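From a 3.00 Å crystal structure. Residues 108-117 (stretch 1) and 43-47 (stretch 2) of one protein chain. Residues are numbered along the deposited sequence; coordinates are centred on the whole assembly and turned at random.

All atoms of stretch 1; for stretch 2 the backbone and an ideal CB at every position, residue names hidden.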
# COMPACT_ATOMS: atom_id res chain seq x y z
N SER A 108 -2.94 -1.39 -3.17
CA SER A 108 -2.52 -1.87 -1.84
C SER A 108 -3.05 -0.97 -0.76
O SER A 108 -3.36 -1.42 0.34
CB SER A 108 -1.01 -1.95 -1.73
OG SER A 108 -0.44 -0.76 -2.23
N ARG A 109 -3.17 0.31 -1.07
CA ARG A 109 -3.78 1.26 -0.16
C ARG A 109 -5.23 0.87 0.16
O ARG A 109 -5.59 0.70 1.32
CB ARG A 109 -3.73 2.64 -0.78
CG ARG A 109 -4.00 3.74 0.18
CD ARG A 109 -4.20 5.01 -0.57
NE ARG A 109 -3.22 5.17 -1.64
CZ ARG A 109 -3.39 5.99 -2.67
NH1 ARG A 109 -2.46 6.09 -3.60
NH2 ARG A 109 -4.50 6.71 -2.76
N GLY A 110 -6.05 0.73 -0.87
CA GLY A 110 -7.40 0.19 -0.69
C GLY A 110 -7.45 -1.05 0.21
O GLY A 110 -8.17 -1.09 1.21
N LEU A 111 -6.67 -2.08 -0.13
CA LEU A 111 -6.71 -3.30 0.65
C LEU A 111 -6.25 -3.10 2.09
O LEU A 111 -6.80 -3.71 3.00
CB LEU A 111 -5.90 -4.41 -0.00
CG LEU A 111 -6.43 -4.81 -1.37
CD1 LEU A 111 -5.44 -5.73 -2.08
CD2 LEU A 111 -7.82 -5.43 -1.24
N TYR A 112 -5.24 -2.25 2.28
CA TYR A 112 -4.75 -1.97 3.63
C TYR A 112 -5.78 -1.19 4.42
O TYR A 112 -5.97 -1.42 5.61
CB TYR A 112 -3.43 -1.20 3.60
CG TYR A 112 -2.86 -0.97 4.99
CD1 TYR A 112 -2.41 -2.04 5.77
CD2 TYR A 112 -2.78 0.32 5.52
CE1 TYR A 112 -1.89 -1.84 7.02
CE2 TYR A 112 -2.27 0.54 6.80
CZ TYR A 112 -1.83 -0.55 7.54
OH TYR A 112 -1.31 -0.35 8.80
N LEU A 113 -6.46 -0.29 3.74
CA LEU A 113 -7.49 0.49 4.39
C LEU A 113 -8.61 -0.39 4.94
O LEU A 113 -9.18 -0.08 5.99
CB LEU A 113 -8.02 1.53 3.42
CG LEU A 113 -8.76 2.72 4.01
CD1 LEU A 113 -7.87 3.50 4.93
CD2 LEU A 113 -9.21 3.59 2.88
N LEU A 114 -8.90 -1.50 4.25
CA LEU A 114 -9.91 -2.46 4.67
C LEU A 114 -9.46 -3.27 5.88
O LEU A 114 -10.27 -3.61 6.74
CB LEU A 114 -10.20 -3.44 3.55
CG LEU A 114 -10.92 -3.03 2.28
CD1 LEU A 114 -11.03 -4.24 1.38
CD2 LEU A 114 -12.30 -2.51 2.62
N LYS A 115 -8.17 -3.60 5.93
CA LYS A 115 -7.68 -4.41 7.04
C LYS A 115 -7.88 -3.69 8.36
O LYS A 115 -8.44 -4.27 9.30
CB LYS A 115 -6.21 -4.81 6.85
CG LYS A 115 -6.05 -6.18 6.24
CD LYS A 115 -4.60 -6.52 5.92
CE LYS A 115 -4.19 -5.99 4.54
NZ LYS A 115 -2.82 -6.41 4.11
N LEU A 116 -7.47 -2.42 8.42
CA LEU A 116 -7.68 -1.59 9.62
C LEU A 116 -9.15 -1.52 10.00
O LEU A 116 -9.51 -1.53 11.19
CB LEU A 116 -7.14 -0.17 9.44
CG LEU A 116 -5.71 -0.07 8.91
CD1 LEU A 116 -5.30 1.38 8.73
CD2 LEU A 116 -4.72 -0.82 9.79
N HIS A 117 -10.01 -1.46 8.99
CA HIS A 117 -11.44 -1.44 9.27
C HIS A 117 -11.98 -2.84 9.51
O HIS A 117 -13.19 -3.05 9.57
CB HIS A 117 -12.21 -0.67 8.20
CG HIS A 117 -12.07 0.82 8.34
ND1 HIS A 117 -11.15 1.55 7.62
CD2 HIS A 117 -12.70 1.70 9.15
CE1 HIS A 117 -11.24 2.82 7.95
NE2 HIS A 117 -12.18 2.94 8.88
N UNK A 43 1.27 0.97 15.61
CA UNK A 43 1.19 2.14 14.75
C UNK A 43 0.89 1.75 13.31
O UNK A 43 1.66 1.01 12.69
CB UNK A 43 2.49 2.94 14.82
N UNK A 44 -0.24 2.24 12.78
CA UNK A 44 -0.63 1.91 11.42
C UNK A 44 0.23 2.69 10.42
O UNK A 44 0.97 3.62 10.79
CB UNK A 44 -2.11 2.21 11.20
N UNK A 45 0.13 2.33 9.14
CA UNK A 45 0.92 2.97 8.10
C UNK A 45 0.56 4.44 7.84
O UNK A 45 1.44 5.25 7.56
CB UNK A 45 0.76 2.18 6.80
N UNK A 46 -0.72 4.79 7.92
CA UNK A 46 -1.11 6.17 7.68
C UNK A 46 -0.50 7.10 8.72
O UNK A 46 -0.10 8.23 8.41
CB UNK A 46 -2.63 6.30 7.68
N UNK A 47 -0.43 6.61 9.95
CA UNK A 47 0.17 7.35 11.04
C UNK A 47 1.66 7.50 10.81
O UNK A 47 2.21 8.60 10.91
CB UNK A 47 -0.10 6.66 12.38

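Position 43 precedes the helical part of the second stretch, with phi/psi of -69/120°. Its CA-to-CB bond points away from stretch 1, and no atom of that stretch lies within 5.5 Å of the ideal CB. The first helix therefore places little restriction here, and a long polar or charged side chain would suit as well as a small one. The deposited residue is Arg43, which serves its own segment: NE donates to the side chain of position 47, and NH1 donates to the backbone O of that same position at 3.0 Å.

Position 44 has an extended backbone, -75/170°, and the residues after it turn helical, which makes it the N-cap. Such a site favours Ser, Thr, Asp or Asn, whose short side chains can accept from the free amides of the first turn. The CA-to-CB bond points toward stretch 1, where the ideal CB lies 3.6 Å from Tyr112 OH and 4.1 Å from Leu116 CD1; these neighbours leave room for a compact residue. It is Asp44. With chi1 in the p well, its carboxylate turns back over the helix start, and OD1 accepts the capping bond from N of position 47 at 2.8 Å, while its CB stays against Leu116 CD1.

At position 45 the backbone itself makes the polar contact: its N donates to Tyr112 OH at 3.1 Å, with an angle of 158° at the hydrogen. This bond forms whatever side chain is present, though proline, lacking the amide hydrogen, could not make it. CA-to-CB points toward stretch 1, and the ideal CB is only 3.4 Å from Tyr112 CE2, so the side chain must start out across the tyrosine ring. A flat aromatic group or a flexible aliphatic one would suit. Tyr45 is found there, in the m rotamer, its ring forming an offset stack with that of Tyr112. The centroids are 4.6 Å apart and the planes are inclined by 29°; Tyr45 CD2 lies over one face of the Tyr112 ring, 3.4 Å from Tyr112 CZ.

Position 46 is less obvious from its CB, which is directed sideways and has nothing of stretch 1 within 5.5 Å. Beyond it, however, the side chains of Arg109, Tyr112, Leu113 and Leu116 outline a largely apolar hollow on successive turns of the first helix. A small residue would not reach it; Leu, Met or Phe could. Phe46 fills it as a knob in a hole, with more area covered by stretch 1 than any other residue of its segment. Its CE2 approaches Leu113 CD1 at 3.5 Å and Tyr112 CD2 at 3.8 Å, its CD2 lies 4.0 Å from Leu116 CD1, and its CZ meets the aliphatic CG of Arg109 at 4.2 Å.

Position 47, helical and out of reach of stretch 1, could hold many residues, small polar ones included. Ser47 occupies it, and its OG accepts from Arg43 NE at 2.8 Å.

Stretch 2, residues 43-47: RDYFS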
# COMPACT_ATOMS: atom_id res chain seq x y z
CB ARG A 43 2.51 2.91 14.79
CG ARG A 43 2.44 4.23 14.06
CD ARG A 43 3.61 5.13 14.39
NE ARG A 43 3.43 6.46 13.79
CZ ARG A 43 4.32 7.44 13.84
NH1 ARG A 43 4.06 8.61 13.25
NH2 ARG A 43 5.48 7.27 14.48
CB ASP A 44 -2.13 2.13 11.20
CG ASP A 44 -2.50 3.59 10.94
OD1 ASP A 44 -1.85 4.25 10.09
OD2 ASP A 44 -3.49 4.08 11.56
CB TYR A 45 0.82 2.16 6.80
CG TYR A 45 1.55 0.82 6.80
CD1 TYR A 45 2.64 0.58 7.64
CD2 TYR A 45 1.18 -0.18 5.91
CE1 TYR A 45 3.32 -0.61 7.60
CE2 TYR A 45 1.84 -1.37 5.87
CZ TYR A 45 2.91 -1.59 6.71
OH TYR A 45 3.56 -2.81 6.65
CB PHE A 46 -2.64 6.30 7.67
CG PHE A 46 -3.28 5.64 6.48
CD1 PHE A 46 -3.30 6.29 5.24
CD2 PHE A 46 -3.84 4.37 6.59
CE1 PHE A 46 -3.87 5.68 4.14
CE2 PHE A 46 -4.41 3.76 5.49
CZ PHE A 46 -4.43 4.41 4.26
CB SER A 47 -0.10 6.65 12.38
OG SER A 47 0.76 7.15 13.39
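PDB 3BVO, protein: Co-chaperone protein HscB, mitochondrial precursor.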